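Local coordinates for protein 5'-tyrosyl-DNA phosphodiesterase (PDB 4FVA) that belongs to the endonuclease/exonuclease/phosphatase family of the DNase I-like clan and holds a magnesium ion in an acidic metal site, at residues Trp19-Leu24 against Thr31-Val36; Val43-Leu48 against Ser66-Tyr71; Pro60-Gln65 against Ile70-Lys75; Arg234-Ile237 against Cys242-Ser245. All blocks are in the same frame, centred on the assembly; numbering follows the deposited sequence.

From the N terminus, contact 1 comes first: it closes the short loop between strand 13-20 and helix 29-43, with the magnesium ligand Asp-22 in that loop. Contact 2 opens where this helix ends and reaches forward to strand 68-72, an outermost strand of the six-stranded sheet that also holds strand 13-20. Contact 3 starts within that span, at helix 59-62, and ends beyond it, so the two loops cross; both use strand 68-72 and share Ile-70 and Tyr-71. Packing of Pro-60 and Ile-61 on helix 29-43 joins contact 3 to contact 1. Far along the chain, contact 4 closes a small loop between strands 226-232 and 249-255. It returns to contact 1, where Ser-245 and Pro-244 reach Asn-20 and Arg-32.

Contact 1. Residues Trp19-Leu24 against Thr31-Val36; sequences WNIDGL and TRMKAV. With MG (magnesium ion), chain F.
Val-36 sets its CG2 methyl over one face of the Trp-19 indole, 4.0 Å above the plane and toward the rim, and Ile-21 CG2 shares that face. CG1 of Val-36 lies 3.9 Å from Trp-19 CZ3, so both branches of this beta-branched residue are used. The indole NE1 bonds to the backbone oxygen of His-247. The second flat group is the Arg-32 guanidinium: Met-33 CE lies over one face, while the edge meets Asp-22 O by a bond and Ile-21 O by proximity alone. NH2 gives a nearly straight bond (169°) to Asp-22 O at 2.7 Å; the oxygen lies in the guanidinium plane, while NH2 sits above the plane of the carbonyl. Asp-22 OD2 is 3.7 Å from Arg-32 NH2, a long, purely electrostatic salt bridge. A bend at chi3 (41°) turns the arginine's end toward this loop, while Met-33 SD packs on Ile-21 CD1 at 3.6 Å. Asp-22 OD1 binds the magnesium ion at 2.4 Å, and Asn-20 OD1 holds Asp-22 N in an Asx turn at 2.9 Å. With Glu-52 as the other protein ligand, this is the metal site of a DNase I-like fold, built where strand 13-20 of a beta-alpha-beta unit passes into its helix.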
loop_
_atom_site.group_PDB
_atom_site.type_symbol
_atom_site.label_atom_id
_atom_site.label_comp_id
_atom_site.label_asym_id
_atom_site.label_seq_id
_atom_site.Cartn_x
_atom_site.Cartn_y
_atom_site.Cartn_z
ATOM N N TRP A 19 0.962 -3.448 1.626
ATOM C CA TRP A 19 1.925 -4.545 1.632
ATOM C C TRP A 19 2.254 -5.039 0.236
ATOM O O TRP A 19 1.365 -5.442 -0.522
ATOM C CB TRP A 19 1.362 -5.711 2.450
ATOM C CG TRP A 19 2.383 -6.623 3.057
ATOM C CD1 TRP A 19 3.751 -6.593 2.879
ATOM C CD2 TRP A 19 2.120 -7.706 3.963
ATOM N NE1 TRP A 19 4.340 -7.587 3.620
ATOM C CE2 TRP A 19 3.367 -8.281 4.300
ATOM C CE3 TRP A 19 0.953 -8.237 4.529
ATOM C CZ2 TRP A 19 3.479 -9.359 5.189
ATOM C CZ3 TRP A 19 1.062 -9.313 5.408
ATOM C CH2 TRP A 19 2.324 -9.864 5.728
ATOM N N ASN A 20 3.539 -5.002 -0.100
ATOM C CA ASN A 20 4.010 -5.683 -1.295
ATOM C C ASN A 20 4.235 -7.121 -0.881
ATOM O O ASN A 20 5.124 -7.396 -0.066
ATOM C CB ASN A 20 5.286 -5.030 -1.829
ATOM C CG ASN A 20 5.875 -5.777 -3.009
ATOM O OD1 ASN A 20 5.777 -7.002 -3.086
ATOM N ND2 ASN A 20 6.479 -5.039 -3.943
ATOM N N ILE A 21 3.420 -8.031 -1.411
ATOM C CA ILE A 21 3.444 -9.409 -0.917
ATOM C C ILE A 21 4.370 -10.354 -1.706
ATOM O O ILE A 21 4.382 -11.576 -1.487
ATOM C CB ILE A 21 2.025 -9.996 -0.772
ATOM C CG1 ILE A 21 1.324 -10.111 -2.120
ATOM C CG2 ILE A 21 1.189 -9.149 0.259
ATOM C CD1 ILE A 21 -0.059 -10.719 -2.032
ATOM N N ASP A 22 5.162 -9.781 -2.607
ATOM C CA ASP A 22 6.224 -10.557 -3.244
ATOM C C ASP A 22 5.654 -11.795 -3.925
ATOM O O ASP A 22 6.211 -12.890 -3.807
ATOM C CB ASP A 22 7.250 -10.961 -2.181
ATOM C CG ASP A 22 8.598 -11.370 -2.763
ATOM O OD1 ASP A 22 8.838 -11.120 -3.958
ATOM O OD2 ASP A 22 9.422 -11.935 -2.001
ATOM N N GLY A 23 4.554 -11.617 -4.651
ATOM C CA GLY A 23 3.972 -12.718 -5.410
ATOM C C GLY A 23 4.858 -13.226 -6.542
ATOM O O GLY A 23 4.674 -14.349 -7.036
ATOM N N LEU A 24 5.822 -12.413 -6.970
ATOM C CA LEU A 24 6.711 -12.835 -8.059
ATOM C C LEU A 24 7.730 -13.861 -7.599
ATOM O O LEU A 24 8.410 -14.490 -8.422
ATOM C CB LEU A 24 7.439 -11.635 -8.666
ATOM C CG LEU A 24 6.581 -10.659 -9.454
ATOM C CD1 LEU A 24 7.450 -9.498 -9.945
ATOM C CD2 LEU A 24 5.904 -11.402 -10.632
ATOM N N THR A 31 2.288 -21.153 1.112
ATOM C CA THR A 31 2.432 -20.990 2.552
ATOM C C THR A 31 2.504 -19.508 2.916
ATOM O O THR A 31 1.900 -19.066 3.909
ATOM C CB THR A 31 3.678 -21.736 3.078
ATOM O OG1 THR A 31 3.524 -23.140 2.854
ATOM C CG2 THR A 31 3.878 -21.495 4.561
ATOM N N ARG A 32 3.242 -18.744 2.114
ATOM C CA ARG A 32 3.409 -17.315 2.362
ATOM C C ARG A 32 2.088 -16.550 2.186
ATOM O O ARG A 32 1.774 -15.658 2.979
ATOM C CB ARG A 32 4.528 -16.719 1.488
ATOM C CG ARG A 32 5.955 -17.213 1.840
ATOM C CD ARG A 32 7.001 -16.844 0.764
ATOM N NE ARG A 32 6.755 -15.498 0.292
ATOM C CZ ARG A 32 6.583 -15.144 -0.974
ATOM N NH1 ARG A 32 6.720 -16.030 -1.949
ATOM N NH2 ARG A 32 6.311 -13.873 -1.254
ATOM N N MET A 33 1.308 -16.900 1.162
ATOM C CA MET A 33 0.027 -16.208 0.964
ATOM C C MET A 33 -0.953 -16.537 2.102
ATOM O O MET A 33 -1.712 -15.681 2.537
ATOM C CB MET A 33 -0.598 -16.524 -0.400
ATOM C CG MET A 33 0.216 -16.033 -1.610
ATOM S SD MET A 33 0.598 -14.271 -1.568
ATOM C CE MET A 33 2.138 -14.310 -0.668
ATOM N N LYS A 34 -0.925 -17.781 2.582
ATOM C CA LYS A 34 -1.702 -18.148 3.763
ATOM C C LYS A 34 -1.268 -17.313 4.962
ATOM O O LYS A 34 -2.100 -16.886 5.751
ATOM C CB LYS A 34 -1.550 -19.639 4.091
ATOM C CG LYS A 34 -2.244 -20.576 3.110
ATOM C CD LYS A 34 -1.987 -22.040 3.503
ATOM C CE LYS A 34 -2.713 -23.008 2.567
ATOM N NZ LYS A 34 -2.405 -24.442 2.863
ATOM N N ALA A 35 0.039 -17.109 5.119
ATOM C CA ALA A 35 0.552 -16.270 6.210
ATOM C C ALA A 35 0.094 -14.821 6.051
ATOM O O ALA A 35 -0.262 -14.153 7.037
ATOM C CB ALA A 35 2.079 -16.357 6.305
ATOM N N VAL A 36 0.130 -14.321 4.817
ATOM C CA VAL A 36 -0.368 -12.976 4.562
ATOM C C VAL A 36 -1.833 -12.857 5.009
ATOM O O VAL A 36 -2.191 -11.942 5.739
ATOM C CB VAL A 36 -0.243 -12.575 3.069
ATOM C CG1 VAL A 36 -1.032 -11.287 2.798
ATOM C CG2 VAL A 36 1.239 -12.379 2.679
HETATM MG MG MG F . 9.224 -9.344 -5.473
HETATM O O HOH W 1 8.531 -8.072 -3.434
HETATM O O HOH W 2 10.664 -10.910 -6.885
#

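Contact 2. Residues Val43-Leu48 against Ser66-Tyr71. With EDO (1,2-ethanediol), chain H.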
loop_
_atom_site.group_PDB
_atom_site.type_symbol
_atom_site.label_atom_id
_atom_site.label_comp_id
_atom_site.label_asym_id
_atom_site.label_seq_id
_atom_site.Cartn_x
_atom_site.Cartn_y
_atom_site.Cartn_z
ATOM N N VAL A 43 -4.306 -8.237 12.223
ATOM C CA VAL A 43 -4.183 -6.785 12.258
ATOM C C VAL A 43 -5.553 -6.178 12.007
ATOM O O VAL A 43 -5.861 -5.117 12.533
ATOM C CB VAL A 43 -3.177 -6.271 11.197
ATOM C CG1 VAL A 43 -3.167 -4.750 11.177
ATOM C CG2 VAL A 43 -1.775 -6.815 11.485
ATOM N N ASN A 44 -6.349 -6.839 11.160
ATOM C CA ASN A 44 -7.731 -6.439 10.928
ATOM C C ASN A 44 -7.886 -4.987 10.487
ATOM O O ASN A 44 -8.659 -4.243 11.075
ATOM C CB ASN A 44 -8.561 -6.709 12.206
ATOM C CG ASN A 44 -10.063 -6.811 11.939
ATOM O OD1 ASN A 44 -10.501 -7.152 10.834
ATOM N ND2 ASN A 44 -10.862 -6.524 12.968
ATOM N N PRO A 45 -7.160 -4.583 9.432
ATOM C CA PRO A 45 -7.228 -3.195 8.961
ATOM C C PRO A 45 -8.567 -2.915 8.296
ATOM O O PRO A 45 -9.169 -3.871 7.776
ATOM C CB PRO A 45 -6.106 -3.135 7.919
ATOM C CG PRO A 45 -6.030 -4.559 7.383
ATOM C CD PRO A 45 -6.319 -5.435 8.565
ATOM N N ASP A 46 -9.033 -1.660 8.314
ATOM C CA ASP A 46 -10.279 -1.324 7.628
ATOM C C ASP A 46 -10.077 -1.350 6.129
ATOM O O ASP A 46 -10.978 -1.724 5.365
ATOM C CB ASP A 46 -10.773 0.066 8.034
ATOM C CG ASP A 46 -11.094 0.160 9.514
ATOM O OD1 ASP A 46 -11.870 -0.686 10.006
ATOM O OD2 ASP A 46 -10.569 1.073 10.182
ATOM N N ILE A 47 -8.883 -0.943 5.717
ATOM C CA ILE A 47 -8.558 -0.808 4.307
ATOM C C ILE A 47 -7.186 -1.428 4.083
ATOM O O ILE A 47 -6.265 -1.205 4.865
ATOM C CB ILE A 47 -8.547 0.675 3.878
ATOM C CG1 ILE A 47 -9.947 1.287 4.038
ATOM C CG2 ILE A 47 -8.069 0.832 2.433
ATOM C CD1 ILE A 47 -9.938 2.806 4.012
ATOM N N LEU A 48 -7.056 -2.217 3.025
ATOM C CA LEU A 48 -5.796 -2.881 2.744
ATOM C C LEU A 48 -5.382 -2.700 1.293
ATOM O O LEU A 48 -6.152 -3.012 0.385
ATOM C CB LEU A 48 -5.896 -4.373 3.090
ATOM C CG LEU A 48 -4.736 -5.285 2.677
ATOM C CD1 LEU A 48 -3.486 -4.988 3.543
ATOM C CD2 LEU A 48 -5.135 -6.766 2.788
ATOM N N SER A 66 -14.720 -12.932 2.341
ATOM C CA SER A 66 -15.756 -13.139 3.346
ATOM C C SER A 66 -15.759 -11.962 4.321
ATOM O O SER A 66 -16.734 -11.748 5.039
ATOM C CB SER A 66 -15.561 -14.468 4.086
ATOM O OG SER A 66 -14.402 -14.454 4.895
ATOM N N LEU A 67 -14.655 -11.217 4.359
ATOM C CA LEU A 67 -14.487 -10.095 5.299
ATOM C C LEU A 67 -14.406 -8.723 4.603
ATOM O O LEU A 67 -14.659 -7.683 5.224
ATOM C CB LEU A 67 -13.217 -10.292 6.135
ATOM C CG LEU A 67 -13.213 -11.229 7.344
ATOM C CD1 LEU A 67 -13.910 -12.546 7.030
ATOM C CD2 LEU A 67 -11.773 -11.476 7.829
ATOM N N TYR A 68 -14.011 -8.735 3.331
ATOM C CA TYR A 68 -13.731 -7.527 2.568
ATOM C C TYR A 68 -14.374 -7.555 1.193
ATOM O O TYR A 68 -14.615 -8.634 0.645
ATOM C CB TYR A 68 -12.209 -7.381 2.355
ATOM C CG TYR A 68 -11.402 -7.159 3.612
ATOM C CD1 TYR A 68 -11.219 -5.877 4.112
ATOM C CD2 TYR A 68 -10.784 -8.218 4.271
ATOM C CE1 TYR A 68 -10.461 -5.656 5.249
ATOM C CE2 TYR A 68 -10.023 -8.002 5.422
ATOM C CZ TYR A 68 -9.878 -6.718 5.899
ATOM O OH TYR A 68 -9.137 -6.467 7.023
ATOM N N LYS A 69 -14.633 -6.381 0.622
ATOM C CA LYS A 69 -14.793 -6.296 -0.831
ATOM C C LYS A 69 -13.382 -6.222 -1.447
ATOM O O LYS A 69 -12.521 -5.480 -0.949
ATOM C CB LYS A 69 -15.591 -5.060 -1.236
ATOM C CG LYS A 69 -17.062 -5.047 -0.783
ATOM C CD LYS A 69 -17.687 -3.664 -1.042
ATOM C CE LYS A 69 -19.181 -3.692 -0.746
ATOM N NZ LYS A 69 -19.775 -2.336 -0.805
ATOM N N ILE A 70 -13.129 -7.003 -2.493
ATOM C CA ILE A 70 -11.792 -7.047 -3.089
ATOM C C ILE A 70 -11.825 -6.505 -4.520
ATOM O O ILE A 70 -12.596 -6.987 -5.364
ATOM C CB ILE A 70 -11.233 -8.483 -3.128
ATOM C CG1 ILE A 70 -11.288 -9.130 -1.743
ATOM C CG2 ILE A 70 -9.806 -8.503 -3.696
ATOM C CD1 ILE A 70 -10.783 -10.544 -1.746
ATOM N N TYR A 71 -10.967 -5.521 -4.797
ATOM C CA TYR A 71 -10.842 -4.949 -6.132
ATOM C C TYR A 71 -9.419 -5.144 -6.634
ATOM O O TYR A 71 -8.471 -4.664 -6.018
ATOM C CB TYR A 71 -11.266 -3.461 -6.157
ATOM C CG TYR A 71 -12.729 -3.304 -5.794
ATOM C CD1 TYR A 71 -13.700 -3.367 -6.783
ATOM C CD2 TYR A 71 -13.135 -3.169 -4.480
ATOM C CE1 TYR A 71 -15.043 -3.280 -6.477
ATOM C CE2 TYR A 71 -14.476 -3.072 -4.155
ATOM C CZ TYR A 71 -15.421 -3.134 -5.176
ATOM O OH TYR A 71 -16.750 -3.044 -4.893
HETATM C C1 EDO H . -12.914 -6.161 8.419
HETATM O O1 EDO H . -13.944 -6.966 7.834
HETATM C C2 EDO H . -13.291 -4.694 8.265
HETATM O O2 EDO H . -14.710 -4.580 8.108
HETATM O O HOH W 3 -9.649 -8.796 8.892
#
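The connection from helix 29-43 into strand 47-53 is met by Tyr-68, on 68-72, an outermost strand of the six-stranded sheet. The phenol reaches Pro-45 with its oxygen: OH donates to Pro-45 O at 2.7 Å, lying in the carbonyl plane with a C=O...O angle of 148°. Tyr-68 OH lies 3.4 Å from Pro-45 CD, so the proline offers both its carbonyl and its ring, and the two side chains cross at about a right angle. With CG anti to the carbonyl carbon (chi1 -65°), Tyr-68 carries its ring edge toward both Pro-45 O and Asp-46 O, the latter 4.0 Å from CE1. Between these two strands in the sheet runs strand 80-86; Tyr-68 packs on Leu-84 of it and on Val-40 of helix 29-43. A tyrosine suits this place because its long flat body can pack on aliphatic groups while its far end still satisfies a backbone carbonyl. Asn-44 leaves the helix with positive phi (55°), a conformation that asparagine tolerates better than most residues with a side chain. Its OD1 accepts from a water at 2.7 Å, and that water also donates to Tyr-68 OH at 3.0 Å, so the phenol oxygen is held by one bond given and one received. A 1,2-ethanediol molecule, probably from the crystallisation liquor, gives a hydrogen bond from O1 to Leu-67 O at 2.8 Å.

Contact 3. Residues Pro60-Gln65 against Ile70-Lys75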
loop_
_atom_site.group_PDB
_atom_site.type_symbol
_atom_site.label_atom_id
_atom_site.label_comp_id
_atom_site.label_asym_id
_atom_site.label_seq_id
_atom_site.Cartn_x
_atom_site.Cartn_y
_atom_site.Cartn_z
ATOM N N PRO A 60 -5.836 -18.093 -0.770
ATOM C CA PRO A 60 -5.877 -17.605 0.618
ATOM C C PRO A 60 -6.200 -16.124 0.669
ATOM O O PRO A 60 -6.873 -15.684 1.592
ATOM C CB PRO A 60 -4.452 -17.866 1.132
ATOM C CG PRO A 60 -3.892 -18.939 0.189
ATOM C CD PRO A 60 -4.516 -18.630 -1.141
ATOM N N ILE A 61 -5.736 -15.377 -0.325
ATOM C CA ILE A 61 -6.061 -13.968 -0.426
ATOM C C ILE A 61 -7.519 -13.769 -0.844
ATOM O O ILE A 61 -8.262 -12.992 -0.233
ATOM C CB ILE A 61 -5.128 -13.244 -1.412
ATOM C CG1 ILE A 61 -3.661 -13.540 -1.071
ATOM C CG2 ILE A 61 -5.414 -11.762 -1.418
ATOM C CD1 ILE A 61 -3.267 -13.111 0.321
ATOM N N ASP A 62 -7.913 -14.464 -1.905
ATOM C CA ASP A 62 -9.269 -14.371 -2.426
ATOM C C ASP A 62 -10.301 -14.742 -1.369
ATOM O O ASP A 62 -11.411 -14.225 -1.382
ATOM C CB ASP A 62 -9.428 -15.255 -3.669
ATOM C CG ASP A 62 -10.283 -14.609 -4.751
ATOM O OD1 ASP A 62 -10.292 -13.356 -4.862
ATOM O OD2 ASP A 62 -10.939 -15.364 -5.505
ATOM N N LYS A 63 -9.933 -15.645 -0.462
ATOM C CA LYS A 63 -10.838 -16.047 0.614
ATOM C C LYS A 63 -11.128 -14.915 1.599
ATOM O O LYS A 63 -12.061 -15.019 2.394
ATOM C CB LYS A 63 -10.303 -17.269 1.361
ATOM C CG LYS A 63 -10.479 -18.592 0.601
ATOM C CD LYS A 63 -9.746 -19.731 1.305
ATOM C CE LYS A 63 -9.705 -20.994 0.453
ATOM N NZ LYS A 63 -8.860 -22.044 1.091
ATOM N N LEU A 64 -10.337 -13.844 1.566
ATOM C CA LEU A 64 -10.618 -12.693 2.436
ATOM C C LEU A 64 -11.916 -11.982 2.039
ATOM O O LEU A 64 -12.390 -11.099 2.763
ATOM C CB LEU A 64 -9.445 -11.701 2.437
ATOM C CG LEU A 64 -8.147 -12.166 3.097
ATOM C CD1 LEU A 64 -7.006 -11.200 2.806
ATOM C CD2 LEU A 64 -8.361 -12.310 4.609
ATOM N N GLN A 65 -12.506 -12.391 0.914
ATOM C CA GLN A 65 -13.740 -11.771 0.442
ATOM C C GLN A 65 -14.903 -12.017 1.398
ATOM O O GLN A 65 -15.953 -11.372 1.299
ATOM C CB GLN A 65 -14.098 -12.233 -0.977
ATOM C CG GLN A 65 -14.555 -13.690 -1.084
ATOM C CD GLN A 65 -14.879 -14.095 -2.521
ATOM O OE1 GLN A 65 -13.982 -14.396 -3.305
ATOM N NE2 GLN A 65 -16.165 -14.096 -2.868
ATOM N N ILE A 70 -13.129 -7.003 -2.493
ATOM C CA ILE A 70 -11.792 -7.047 -3.089
ATOM C C ILE A 70 -11.825 -6.505 -4.520
ATOM O O ILE A 70 -12.596 -6.987 -5.364
ATOM C CB ILE A 70 -11.233 -8.483 -3.128
ATOM C CG1 ILE A 70 -11.288 -9.130 -1.743
ATOM C CG2 ILE A 70 -9.806 -8.503 -3.696
ATOM C CD1 ILE A 70 -10.783 -10.544 -1.746
ATOM N N TYR A 71 -10.967 -5.521 -4.797
ATOM C CA TYR A 71 -10.842 -4.949 -6.132
ATOM C C TYR A 71 -9.419 -5.144 -6.634
ATOM O O TYR A 71 -8.471 -4.664 -6.018
ATOM C CB TYR A 71 -11.266 -3.461 -6.157
ATOM C CG TYR A 71 -12.729 -3.304 -5.794
ATOM C CD1 TYR A 71 -13.700 -3.367 -6.783
ATOM C CD2 TYR A 71 -13.135 -3.169 -4.480
ATOM C CE1 TYR A 71 -15.043 -3.280 -6.477
ATOM C CE2 TYR A 71 -14.476 -3.072 -4.155
ATOM C CZ TYR A 71 -15.421 -3.134 -5.176
ATOM O OH TYR A 71 -16.750 -3.044 -4.893
ATOM N N TYR A 72 -9.287 -5.890 -7.731
ATOM C CA TYR A 72 -7.992 -6.156 -8.355
ATOM C C TYR A 72 -7.750 -5.173 -9.484
ATOM O O TYR A 72 -8.658 -4.887 -10.255
ATOM C CB TYR A 72 -7.920 -7.601 -8.882
ATOM C CG TYR A 72 -8.004 -8.667 -7.800
ATOM C CD1 TYR A 72 -6.962 -8.840 -6.890
ATOM C CD2 TYR A 72 -9.101 -9.512 -7.703
ATOM C CE1 TYR A 72 -7.021 -9.796 -5.908
ATOM C CE2 TYR A 72 -9.175 -10.474 -6.711
ATOM C CZ TYR A 72 -8.126 -10.611 -5.821
ATOM O OH TYR A 72 -8.180 -11.570 -4.832
ATOM N N SER A 73 -6.526 -4.672 -9.599
ATOM C CA SER A 73 -6.237 -3.661 -10.605
ATOM C C SER A 73 -6.299 -4.243 -12.012
ATOM O O SER A 73 -6.785 -3.596 -12.941
ATOM C CB SER A 73 -4.852 -3.046 -10.390
ATOM O OG SER A 73 -3.813 -4.005 -10.621
ATOM N N ASN A 74 -5.824 -5.475 -12.164
ATOM C CA ASN A 74 -5.566 -6.016 -13.499
ATOM C C ASN A 74 -5.371 -7.525 -13.442
ATOM O O ASN A 74 -4.348 -8.043 -13.900
ATOM C CB ASN A 74 -4.292 -5.360 -14.057
ATOM C CG ASN A 74 -4.155 -5.509 -15.561
ATOM O OD1 ASN A 74 -5.118 -5.834 -16.255
ATOM N ND2 ASN A 74 -2.946 -5.282 -16.071
ATOM N N LYS A 75 -6.358 -8.223 -12.887
ATOM C CA LYS A 75 -6.249 -9.657 -12.660
ATOM C C LYS A 75 -5.969 -10.382 -13.975
ATOM O O LYS A 75 -6.501 -10.002 -15.026
ATOM C CB LYS A 75 -7.517 -10.195 -11.984
ATOM C CG LYS A 75 -7.340 -11.570 -11.356
ATOM C CD LYS A 75 -8.461 -11.901 -10.375
ATOM C CE LYS A 75 -8.156 -13.183 -9.600
ATOM N NZ LYS A 75 -7.972 -14.361 -10.508
#
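Ile-70 and Tyr-72 face helix 59-62 and the 3-10 turns after it, which pack beside the edge of the six-stranded sheet in this alpha/beta sandwich. Ile-70 comes first. Its CG1 branch stands anti to the carbonyl carbon (chi1 -53°) and carries CD1 forward to the turn, where it meets Gln-65 N at 3.7 Å, Gln-65 CB at 3.8 Å and the carbonyl oxygens of Ile-61 and Asp-62. Those oxygens are already engaged, Ile-61 O with Leu-64 N and Asp-62 O with Gln-65 N, so a slim methyl end fits against the turn without denying its polar atoms their partners. Tyr-71, on the other side of the strand, packs on the other sheet, its ring edge-to-face with His-94 of strand 90-98. Tyr-72 returns to the helix side, and Ile-70 CG2 sits over one face of its ring, 3.4 Å above the plane and offset toward the rim. The phenol extends to Asp-62 and donates from OH to OD1 at 2.8 Å, meeting the oxygen on its anti side and 34° out of the carboxylate plane. OD1 itself lies in the plane of the tyrosine ring, at its edge, with the two flat groups 41° apart.

Contact 4. Residues Arg234-Ile237 against Cys242-Ser245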
loop_
_atom_site.group_PDB
_atom_site.type_symbol
_atom_site.label_atom_id
_atom_site.label_comp_id
_atom_site.label_asym_id
_atom_site.label_seq_id
_atom_site.Cartn_x
_atom_site.Cartn_y
_atom_site.Cartn_z
ATOM N N ARG A 234 6.569 -9.012 10.311
ATOM C CA ARG A 234 8.006 -9.102 10.562
ATOM C C ARG A 234 8.464 -10.425 11.167
ATOM O O ARG A 234 9.645 -10.608 11.478
ATOM C CB ARG A 234 8.475 -7.938 11.434
ATOM C CG ARG A 234 8.454 -6.610 10.704
ATOM C CD ARG A 234 9.199 -5.529 11.472
ATOM N NE ARG A 234 8.484 -5.055 12.655
ATOM C CZ ARG A 234 8.897 -4.037 13.407
ATOM N NH1 ARG A 234 10.009 -3.386 13.086
ATOM N NH2 ARG A 234 8.196 -3.659 14.467
ATOM N N GLN A 235 7.539 -11.356 11.320
ATOM C CA GLN A 235 7.880 -12.633 11.928
ATOM C C GLN A 235 8.080 -13.709 10.865
ATOM O O GLN A 235 7.333 -13.786 9.884
ATOM C CB GLN A 235 6.788 -13.039 12.916
ATOM C CG GLN A 235 7.006 -14.366 13.603
ATOM C CD GLN A 235 5.894 -14.680 14.580
ATOM O OE1 GLN A 235 5.020 -13.850 14.827
ATOM N NE2 GLN A 235 5.904 -15.889 15.121
ATOM N N ARG A 236 9.117 -14.517 11.054
ATOM C CA ARG A 236 9.400 -15.618 10.147
ATOM C C ARG A 236 8.314 -16.696 10.234
ATOM O O ARG A 236 7.805 -16.983 11.315
ATOM C CB ARG A 236 10.764 -16.223 10.505
ATOM C CG ARG A 236 11.474 -16.897 9.351
ATOM C CD ARG A 236 12.843 -17.433 9.769
ATOM N NE ARG A 236 13.867 -16.387 9.846
ATOM C CZ ARG A 236 14.479 -15.868 8.783
ATOM N NH1 ARG A 236 14.143 -16.275 7.572
ATOM N NH2 ARG A 236 15.413 -14.933 8.925
ATOM N N ILE A 237 7.975 -17.313 9.108
ATOM C CA ILE A 237 7.028 -18.417 9.136
ATOM C C ILE A 237 7.775 -19.673 9.569
ATOM O O ILE A 237 8.798 -20.011 8.985
ATOM C CB ILE A 237 6.381 -18.634 7.749
ATOM C CG1 ILE A 237 5.669 -17.353 7.266
ATOM C CG2 ILE A 237 5.399 -19.782 7.794
ATOM C CD1 ILE A 237 5.410 -17.331 5.753
ATOM N N CYS A 242 10.721 -18.744 6.028
ATOM C CA CYS A 242 10.867 -17.478 5.315
ATOM C C CYS A 242 9.852 -16.456 5.836
ATOM O O CYS A 242 8.904 -16.808 6.570
ATOM C CB CYS A 242 10.723 -17.687 3.815
ATOM S SG CYS A 242 9.075 -18.246 3.359
ATOM N N PHE A 243 10.057 -15.189 5.489
ATOM C CA PHE A 243 9.088 -14.164 5.820
ATOM C C PHE A 243 7.961 -14.211 4.796
ATOM O O PHE A 243 8.148 -14.736 3.696
ATOM C CB PHE A 243 9.756 -12.798 5.847
ATOM C CG PHE A 243 10.844 -12.681 6.887
ATOM C CD1 PHE A 243 10.531 -12.345 8.199
ATOM C CD2 PHE A 243 12.177 -12.911 6.554
ATOM C CE1 PHE A 243 11.521 -12.231 9.165
ATOM C CE2 PHE A 243 13.182 -12.809 7.523
ATOM C CZ PHE A 243 12.859 -12.472 8.822
ATOM N N PRO A 244 6.773 -13.694 5.156
ATOM C CA PRO A 244 5.679 -13.691 4.175
ATOM C C PRO A 244 6.092 -12.979 2.896
ATOM O O PRO A 244 5.734 -13.392 1.798
ATOM C CB PRO A 244 4.574 -12.896 4.892
ATOM C CG PRO A 244 4.832 -13.141 6.364
ATOM C CD PRO A 244 6.353 -13.156 6.466
ATOM N N SER A 245 6.875 -11.923 3.053
ATOM C CA SER A 245 7.325 -11.113 1.926
ATOM C C SER A 245 8.710 -10.563 2.211
ATOM O O SER A 245 9.126 -10.529 3.360
ATOM C CB SER A 245 6.345 -9.954 1.698
ATOM O OG SER A 245 6.828 -9.059 0.708
#
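Ile-237 N donates to Cys-242 O across the loop between strands 226-232 and 249-255 at 2.7 Å, a nearly straight bond (168°) whose donor is tilted out of the carbonyl plane. The isoleucine side chain wraps the same oxygen, with CB at 3.3 Å from Cys-242 O, and its CD1 goes on to Pro-244 CG at 4.3 Å and to Ala-35 of helix 29-43. Beside this bond, CG of Arg-236 is anti to the backbone N (chi1 -153°) and the chain bends at chi3, which brings the guanidinium beside the Phe-243 ring, with one of its faces toward CE2. CE2 lies 3.1 Å above that plane, offset toward the group's rim, and the two flat groups are 52° apart, so they do not stack. The far edge of the ring points CE1 at Arg-234 O, 3.4 Å away, and Trp-248 adds an edge-to-face neighbour. Pro-244 presents CD to Gln-235 O at 3.6 Å, a rigid residue with no N-H to satisfy. Just one backbone hydrogen bond joins the segments, so this irregular loop probably owes much of its shape to side-chain packing as well, with Arg-236 NH1 bound by Leu-241 O and Asp-203 while a guanidinium face packs against Phe-243 CE2.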